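Local coordinates for protein endoglucanase FnCel5A (Fervidobacterium nodosum, PDB 3NCO) that probably hydrolyses internal beta-1,4-glucosidic bonds of cellulose, as a glycoside hydrolase family 5 endoglucanase built on a TIM barrel, at residues 98-109 with 137-148. Numbering follows the deposited sequence.
Sequences VIINCHHFEELY and LFFEIFNEPAQN
Strands 98-101 and 137-140 run parallel, their axes 4.7 Å apart at closest and inclined by 26°; Phe138 bonds to the two residues flanking its partner Ile99, its N giving a nearly straight 2.8 Å bond to Val98 O and its O accepting from Ile100 N. Beyond the strands, Asn143 N binds Cys102 O and carries the pairing into the loops. Ile100 and Phe139 lie side by side on the face they share with Val98 and Leu137, whereas on the opposite face, with Ile99 and Phe138, Glu140 extends beside Asn101 and its OE1 forms a salt bridge with Arg59. The Asn143 amide stacks over one face of the His103 ring, the two planes only 9° apart. With CG anti to the backbone N (chi1 -166°), the Phe142 ring, whose CB bond points away from 98-109, swings back against Phe105 and Leu108; Leu108 CD2 sits over its centre, 3.7 Å from the centroid in a CH-pi contact, and Phe105 CB packs on CE1. Tyr109 reaches across to the loop after strand 137-140: its OH donates to Glu144 O at 2.6 Å and accepts from a water that also joins His104 N and Asn143 OD1. A phenylalanine at Tyr109 would probably leave Glu144 O without this donor and the water short of one anchor. Farther on, Asn148 N closes onto Tyr109 O at 2.9 Å. These are the third and fourth strands of the eight-stranded TIM barrel with the loops at their C-terminal ends, where family 5 enzymes carry the active site; helices 78-93 and 112-130 cover the Val98, Leu137 and Phe139 side, and helix 151-168 packs against Phe142.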
ATOM      1  N   VAL A  98      10.861  -3.273  -2.460  1.00 17.11           N
ATOM      2  CA  VAL A  98       9.755  -4.129  -2.052  1.00 16.70           C
ATOM      3  C   VAL A  98       9.216  -3.589  -0.734  1.00 16.28           C
ATOM      4  O   VAL A  98      10.026  -3.314   0.185  1.00 17.15           O
ATOM      5  CB  VAL A  98      10.224  -5.586  -1.856  1.00 16.84           C
ATOM      6  CG1 VAL A  98       9.047  -6.449  -1.433  1.00 14.96           C
ATOM      7  CG2 VAL A  98      10.919  -6.083  -3.159  1.00 18.13           C
ATOM      8  N   ILE A  99       7.874  -3.450  -0.657  1.00 15.39           N
ATOM      9  CA  ILE A  99       7.210  -3.004   0.570  1.00 15.72           C
ATOM     10  C   ILE A  99       6.380  -4.203   1.030  1.00 16.28           C
ATOM     11  O   ILE A  99       5.556  -4.698   0.266  1.00 16.99           O
ATOM     12  CB  ILE A  99       6.290  -1.790   0.292  1.00 14.78           C
ATOM     13  CG1 ILE A  99       7.055  -0.492  -0.088  1.00 14.70           C
ATOM     14  CG2 ILE A  99       5.479  -1.451   1.551  1.00 12.80           C
ATOM     15  CD1 ILE A  99       6.227   0.503  -0.850  1.00 18.14           C
ATOM     16  N   ILE A 100       6.644  -4.710   2.250  1.00 13.83           N
ATOM     17  CA  ILE A 100       5.790  -5.790   2.790  1.00 13.85           C
ATOM     18  C   ILE A 100       5.016  -5.194   3.988  1.00 12.47           C
ATOM     19  O   ILE A 100       5.622  -4.467   4.805  1.00 12.18           O
ATOM     20  CB  ILE A 100       6.615  -7.074   3.196  1.00 13.98           C
ATOM     21  CG1 ILE A 100       7.592  -6.779   4.379  1.00 13.87           C
ATOM     22  CG2 ILE A 100       7.296  -7.819   1.943  1.00 16.60           C
ATOM     23  CD1 ILE A 100       8.362  -8.085   4.825  1.00 14.70           C
ATOM     24  N   ASN A 101       3.727  -5.534   4.101  1.00 13.70           N
ATOM     25  CA  ASN A 101       2.841  -4.846   5.064  1.00 12.35           C
ATOM     26  C   ASN A 101       2.195  -5.980   5.917  1.00 13.97           C
ATOM     27  O   ASN A 101       2.452  -7.167   5.731  1.00 13.15           O
ATOM     28  CB  ASN A 101       1.789  -3.881   4.376  1.00 14.44           C
ATOM     29  CG  ASN A 101       0.573  -4.605   3.751  1.00 13.13           C
ATOM     30  OD1 ASN A 101       0.449  -5.848   3.843  1.00 17.54           O
ATOM     31  ND2 ASN A 101      -0.323  -3.830   3.075  1.00 15.06           N
ATOM     32  N   CYS A 102       1.313  -5.592   6.852  1.00 13.14           N
ATOM     33  CA  CYS A 102       0.285  -6.503   7.313  1.00 13.77           C
ATOM     34  C   CYS A 102      -1.064  -5.907   6.891  1.00 14.52           C
ATOM     35  O   CYS A 102      -1.265  -4.694   6.961  1.00 15.23           O
ATOM     36  CB  CYS A 102       0.387  -6.598   8.827  1.00 14.76           C
ATOM     37  SG  CYS A 102      -0.741  -7.823   9.616  1.00 15.74           S
ATOM     38  N   HIS A 103      -1.985  -6.771   6.478  1.00 15.29           N
ATOM     39  CA  HIS A 103      -3.174  -6.381   5.717  1.00 15.47           C
ATOM     40  C   HIS A 103      -4.318  -7.312   6.146  1.00 16.57           C
ATOM     41  O   HIS A 103      -4.118  -8.499   6.506  1.00 17.70           O
ATOM     42  CB  HIS A 103      -2.866  -6.596   4.247  1.00 16.91           C
ATOM     43  CG  HIS A 103      -3.544  -5.681   3.269  1.00 12.97           C
ATOM     44  ND1 HIS A 103      -4.847  -5.807   2.830  1.00 17.48           N
ATOM     45  CD2 HIS A 103      -3.007  -4.696   2.529  1.00 11.50           C
ATOM     46  CE1 HIS A 103      -5.073  -4.942   1.843  1.00 11.27           C
ATOM     47  NE2 HIS A 103      -3.980  -4.236   1.670  1.00 18.89           N
ATOM     48  N   HIS A 104      -5.521  -6.746   6.182  1.00 16.68           N
ATOM     49  CA  HIS A 104      -6.706  -7.563   6.441  1.00 16.87           C
ATOM     50  C   HIS A 104      -6.617  -8.337   7.769  1.00 17.30           C
ATOM     51  O   HIS A 104      -6.826  -9.531   7.792  1.00 17.61           O
ATOM     52  CB  HIS A 104      -6.965  -8.520   5.259  1.00 18.24           C
ATOM     53  CG  HIS A 104      -8.377  -8.998   5.181  1.00 22.59           C
ATOM     54  ND1 HIS A 104      -9.196  -8.737   4.089  1.00 26.05           N
ATOM     55  CD2 HIS A 104      -9.135  -9.688   6.068  1.00 23.10           C
ATOM     56  CE1 HIS A 104     -10.395  -9.269   4.309  1.00 23.33           C
ATOM     57  NE2 HIS A 104     -10.387  -9.826   5.507  1.00 22.76           N
ATOM     58  N   PHE A 105      -6.364  -7.629   8.858  1.00 17.04           N
ATOM     59  CA  PHE A 105      -6.441  -8.226  10.199  1.00 15.99           C
ATOM     60  C   PHE A 105      -7.817  -7.859  10.815  1.00 17.08           C
ATOM     61  O   PHE A 105      -7.931  -6.883  11.545  1.00 17.55           O
ATOM     62  CB  PHE A 105      -5.268  -7.675  11.001  1.00 15.50           C
ATOM     63  CG  PHE A 105      -4.965  -8.410  12.274  1.00 17.18           C
ATOM     64  CD1 PHE A 105      -3.729  -8.171  12.924  1.00 16.30           C
ATOM     65  CD2 PHE A 105      -5.868  -9.333  12.851  1.00 16.87           C
ATOM     66  CE1 PHE A 105      -3.436  -8.821  14.146  1.00 15.48           C
ATOM     67  CE2 PHE A 105      -5.557 -10.001  14.036  1.00 15.60           C
ATOM     68  CZ  PHE A 105      -4.319  -9.739  14.687  1.00 16.13           C
ATOM     69  N   GLU A 106      -8.864  -8.657  10.503  1.00 18.23           N
ATOM     70  CA  GLU A 106     -10.243  -8.289  10.843  1.00 20.60           C
ATOM     71  C   GLU A 106     -10.423  -8.075  12.345  1.00 19.10           C
ATOM     72  O   GLU A 106     -11.094  -7.114  12.759  1.00 20.35           O
ATOM     73  CB  GLU A 106     -11.257  -9.332  10.310  1.00 21.08           C
ATOM     74  CG  GLU A 106     -11.471  -9.282   8.753  1.00 27.55           C
ATOM     75  CD  GLU A 106     -12.446 -10.392   8.177  1.00 27.92           C
ATOM     76  OE1 GLU A 106     -13.353 -10.900   8.912  1.00 33.60           O
ATOM     77  OE2 GLU A 106     -12.305 -10.766   6.975  1.00 31.41           O
ATOM     78  N   GLU A 107      -9.823  -8.927  13.165  1.00 18.11           N
ATOM     79  CA  GLU A 107      -9.980  -8.787  14.619  1.00 19.11           C
ATOM     80  C   GLU A 107      -9.361  -7.492  15.173  1.00 19.22           C
ATOM     81  O   GLU A 107      -9.849  -6.902  16.143  1.00 20.54           O
ATOM     82  CB  GLU A 107      -9.350  -9.983  15.338  1.00 19.65           C
ATOM     83  CG  GLU A 107      -9.987 -11.317  14.900  1.00 23.92           C
ATOM     84  CD  GLU A 107      -9.313 -12.033  13.687  1.00 26.92           C
ATOM     85  OE1 GLU A 107      -8.574 -11.472  12.803  1.00 20.52           O
ATOM     86  OE2 GLU A 107      -9.542 -13.258  13.625  1.00 32.33           O
ATOM     87  N   LEU A 108      -8.275  -7.054  14.544  1.00 16.98           N
ATOM     88  CA  LEU A 108      -7.669  -5.763  14.916  1.00 15.97           C
ATOM     89  C   LEU A 108      -8.624  -4.572  14.708  1.00 16.36           C
ATOM     90  O   LEU A 108      -8.684  -3.619  15.540  1.00 15.38           O
ATOM     91  CB  LEU A 108      -6.342  -5.568  14.124  1.00 14.57           C
ATOM     92  CG  LEU A 108      -5.561  -4.292  14.455  1.00 16.48           C
ATOM     93  CD1 LEU A 108      -5.218  -4.275  15.904  1.00 17.43           C
ATOM     94  CD2 LEU A 108      -4.273  -4.286  13.601  1.00 17.02           C
ATOM     95  N   TYR A 109      -9.378  -4.615  13.605  1.00 16.69           N
ATOM     96  CA  TYR A 109     -10.351  -3.581  13.351  1.00 17.51           C
ATOM     97  C   TYR A 109     -11.435  -3.567  14.391  1.00 17.33           C
ATOM     98  O   TYR A 109     -11.993  -2.510  14.733  1.00 17.96           O
ATOM     99  CB  TYR A 109     -10.989  -3.804  11.987  1.00 15.47           C
ATOM    100  CG  TYR A 109     -10.150  -3.413  10.794  1.00 17.81           C
ATOM    101  CD1 TYR A 109      -9.741  -2.133  10.630  1.00 19.79           C
ATOM    102  CD2 TYR A 109      -9.733  -4.364   9.839  1.00 22.11           C
ATOM    103  CE1 TYR A 109      -9.010  -1.729   9.520  1.00 19.45           C
ATOM    104  CE2 TYR A 109      -8.970  -3.987   8.713  1.00 21.95           C
ATOM    105  CZ  TYR A 109      -8.617  -2.653   8.564  1.00 19.17           C
ATOM    106  OH  TYR A 109      -7.874  -2.261   7.437  1.00 20.55           O
ATOM    107  N   LEU A 137      14.275  -3.383   0.849  1.00 17.62           N
ATOM    108  CA  LEU A 137      13.047  -3.901   1.496  1.00 17.01           C
ATOM    109  C   LEU A 137      12.593  -2.915   2.586  1.00 17.17           C
ATOM    110  O   LEU A 137      13.344  -2.676   3.548  1.00 18.24           O
ATOM    111  CB  LEU A 137      13.290  -5.253   2.168  1.00 18.06           C
ATOM    112  CG  LEU A 137      12.104  -5.837   2.955  1.00 16.80           C
ATOM    113  CD1 LEU A 137      10.910  -6.218   2.021  1.00 20.36           C
ATOM    114  CD2 LEU A 137      12.581  -7.041   3.782  1.00 19.10           C
ATOM    115  N   PHE A 138      11.344  -2.461   2.454  1.00 17.46           N
ATOM    116  CA  PHE A 138      10.692  -1.557   3.437  1.00 15.37           C
ATOM    117  C   PHE A 138       9.584  -2.293   4.190  1.00 15.08           C
ATOM    118  O   PHE A 138       8.938  -3.179   3.594  1.00 15.00           O
ATOM    119  CB  PHE A 138      10.001  -0.381   2.708  1.00 14.89           C
ATOM    120  CG  PHE A 138      10.936   0.531   1.958  1.00 16.87           C
ATOM    121  CD1 PHE A 138      12.295   0.383   1.999  1.00 17.94           C
ATOM    122  CD2 PHE A 138      10.407   1.614   1.260  1.00 19.61           C
ATOM    123  CE1 PHE A 138      13.140   1.228   1.222  1.00 19.28           C
ATOM    124  CE2 PHE A 138      11.224   2.480   0.528  1.00 19.17           C
ATOM    125  CZ  PHE A 138      12.601   2.275   0.487  1.00 16.78           C
ATOM    126  N   PHE A 139       9.354  -1.938   5.469  1.00 15.08           N
ATOM    127  CA  PHE A 139       8.227  -2.521   6.203  1.00 15.09           C
ATOM    128  C   PHE A 139       7.059  -1.540   6.227  1.00 15.75           C
ATOM    129  O   PHE A 139       7.279  -0.328   6.103  1.00 16.25           O
ATOM    130  CB  PHE A 139       8.606  -2.760   7.663  1.00 15.98           C
ATOM    131  CG  PHE A 139       9.675  -3.804   7.845  1.00 15.46           C
ATOM    132  CD1 PHE A 139       9.939  -4.689   6.794  1.00 18.89           C
ATOM    133  CD2 PHE A 139      10.370  -3.950   9.082  1.00 17.39           C
ATOM    134  CE1 PHE A 139      10.901  -5.659   6.897  1.00 16.75           C
ATOM    135  CE2 PHE A 139      11.343  -4.955   9.237  1.00 16.72           C
ATOM    136  CZ  PHE A 139      11.604  -5.838   8.149  1.00 17.17           C
ATOM    137  N   GLU A 140       5.829  -2.035   6.398  1.00 15.92           N
ATOM    138  CA  GLU A 140       4.661  -1.174   6.473  1.00 15.97           C
ATOM    139  C   GLU A 140       3.725  -1.735   7.541  1.00 13.99           C
ATOM    140  O   GLU A 140       3.100  -2.756   7.292  1.00 13.06           O
ATOM    141  CB  GLU A 140       3.962  -1.151   5.116  1.00 16.43           C
ATOM    142  CG  GLU A 140       2.686  -0.272   5.185  1.00 15.43           C
ATOM    143  CD  GLU A 140       1.896  -0.175   3.891  1.00 18.58           C
ATOM    144  OE1 GLU A 140       2.277  -0.863   2.921  1.00 15.96           O
ATOM    145  OE2 GLU A 140       0.906   0.556   3.852  1.00 16.88           O
ATOM    146  N   ILE A 141       3.692  -1.111   8.724  1.00 15.75           N
ATOM    147  CA  ILE A 141       3.084  -1.721   9.911  1.00 14.98           C
ATOM    148  C   ILE A 141       1.681  -2.284   9.713  1.00 14.78           C
ATOM    149  O   ILE A 141       1.419  -3.451  10.039  1.00 14.20           O
ATOM    150  CB  ILE A 141       3.056  -0.728  11.072  1.00 14.41           C
ATOM    151  CG1 ILE A 141       4.513  -0.529  11.495  1.00 16.52           C
ATOM    152  CG2 ILE A 141       2.316  -1.339  12.304  1.00 14.33           C
ATOM    153  CD1 ILE A 141       4.699   0.665  12.469  1.00 15.52           C
ATOM    154  N   PHE A 142       0.787  -1.464   9.140  1.00 14.86           N
ATOM    155  CA  PHE A 142      -0.591  -1.917   8.932  1.00 14.36           C
ATOM    156  C   PHE A 142      -1.285  -1.152   7.819  1.00 14.05           C
ATOM    157  O   PHE A 142      -1.148   0.066   7.707  1.00 13.32           O
ATOM    158  CB  PHE A 142      -1.412  -1.882  10.229  1.00 16.05           C
ATOM    159  CG  PHE A 142      -2.697  -2.638  10.144  1.00 18.98           C
ATOM    160  CD1 PHE A 142      -2.720  -4.030   9.895  1.00 17.92           C
ATOM    161  CD2 PHE A 142      -3.899  -1.946  10.251  1.00 20.16           C
ATOM    162  CE1 PHE A 142      -3.946  -4.707   9.763  1.00 21.49           C
ATOM    163  CE2 PHE A 142      -5.122  -2.615  10.169  1.00 21.10           C
ATOM    164  CZ  PHE A 142      -5.154  -3.980   9.923  1.00 21.38           C
ATOM    165  N   ASN A 143      -2.076  -1.878   7.038  1.00 14.03           N
ATOM    166  CA  ASN A 143      -2.857  -1.283   5.956  1.00 13.49           C
ATOM    167  C   ASN A 143      -4.159  -0.699   6.479  1.00 15.19           C
ATOM    168  O   ASN A 143      -4.960  -1.373   7.105  1.00 14.95           O
ATOM    169  CB  ASN A 143      -3.197  -2.417   4.989  1.00 13.48           C
ATOM    170  CG  ASN A 143      -4.049  -1.964   3.837  1.00 15.02           C
ATOM    171  OD1 ASN A 143      -5.230  -2.362   3.714  1.00 20.31           O
ATOM    172  ND2 ASN A 143      -3.516  -1.133   3.059  1.00  9.42           N
ATOM    173  N   GLU A 144      -4.370   0.590   6.172  1.00 14.69           N
ATOM    174  CA  GLU A 144      -5.704   1.192   6.445  1.00 14.57           C
ATOM    175  C   GLU A 144      -6.257   0.931   7.857  1.00 13.48           C
ATOM    176  O   GLU A 144      -7.216   0.198   8.026  1.00 14.12           O
ATOM    177  CB  GLU A 144      -6.706   0.711   5.389  1.00 15.37           C
ATOM    178  CG  GLU A 144      -6.369   1.281   4.039  1.00 16.03           C
ATOM    179  CD  GLU A 144      -7.353   0.920   2.977  1.00 16.02           C
ATOM    180  OE1 GLU A 144      -8.303   0.159   3.250  1.00 21.32           O
ATOM    181  OE2 GLU A 144      -7.187   1.330   1.828  1.00 18.28           O
ATOM    182  N   PRO A 145      -5.650   1.544   8.875  1.00 14.77           N
ATOM    183  CA  PRO A 145      -6.288   1.499  10.150  1.00 15.32           C
ATOM    184  C   PRO A 145      -7.678   2.050   9.973  1.00 15.51           C
ATOM    185  O   PRO A 145      -7.867   2.937   9.110  1.00 14.59           O
ATOM    186  CB  PRO A 145      -5.486   2.522  10.965  1.00 15.25           C
ATOM    187  CG  PRO A 145      -4.118   2.382  10.424  1.00 14.48           C
ATOM    188  CD  PRO A 145      -4.428   2.385   8.915  1.00 13.71           C
ATOM    189  N   ALA A 146      -8.645   1.508  10.709  1.00 15.41           N
ATOM    190  CA  ALA A 146     -10.064   1.954  10.601  1.00 16.19           C
ATOM    191  C   ALA A 146     -10.941   1.311  11.631  1.00 16.90           C
ATOM    192  O   ALA A 146     -10.463   0.565  12.467  1.00 15.64           O
ATOM    193  CB  ALA A 146     -10.633   1.644   9.229  1.00 16.12           C
ATOM    194  N   GLN A 147     -12.230   1.700  11.631  1.00 16.70           N
ATOM    195  CA  GLN A 147     -13.193   1.090  12.528  1.00 18.29           C
ATOM    196  C   GLN A 147     -12.764   1.364  13.944  1.00 16.90           C
ATOM    197  O   GLN A 147     -12.564   2.524  14.280  1.00 17.40           O
ATOM    198  CB  GLN A 147     -13.419  -0.405  12.233  1.00 16.13           C
ATOM    199  CG  GLN A 147     -14.084  -0.576  10.844  1.00 21.47           C
ATOM    200  CD  GLN A 147     -14.615  -1.989  10.671  1.00 28.46           C
ATOM    201  OE1 GLN A 147     -15.509  -2.422  11.412  1.00 35.52           O
ATOM    202  NE2 GLN A 147     -14.061  -2.722   9.725  1.00 32.50           N
ATOM    203  N   ASN A 148     -12.633   0.348  14.790  1.00 16.32           N
ATOM    204  CA  ASN A 148     -12.367   0.620  16.213  1.00 16.40           C
ATOM    205  C   ASN A 148     -10.900   0.940  16.470  1.00 15.85           C
ATOM    206  O   ASN A 148     -10.527   1.360  17.557  1.00 16.74           O
ATOM    207  CB  ASN A 148     -12.797  -0.567  17.031  1.00 16.97           C
ATOM    208  CG  ASN A 148     -14.329  -0.663  17.100  1.00 15.54           C
ATOM    209  OD1 ASN A 148     -15.034   0.362  16.872  1.00 16.17           O
ATOM    210  ND2 ASN A 148     -14.844  -1.857  17.319  1.00 14.23           N
TER
HETATM  211  O   HOH W   1      -6.197  -3.992   6.087  1.00 21.35           O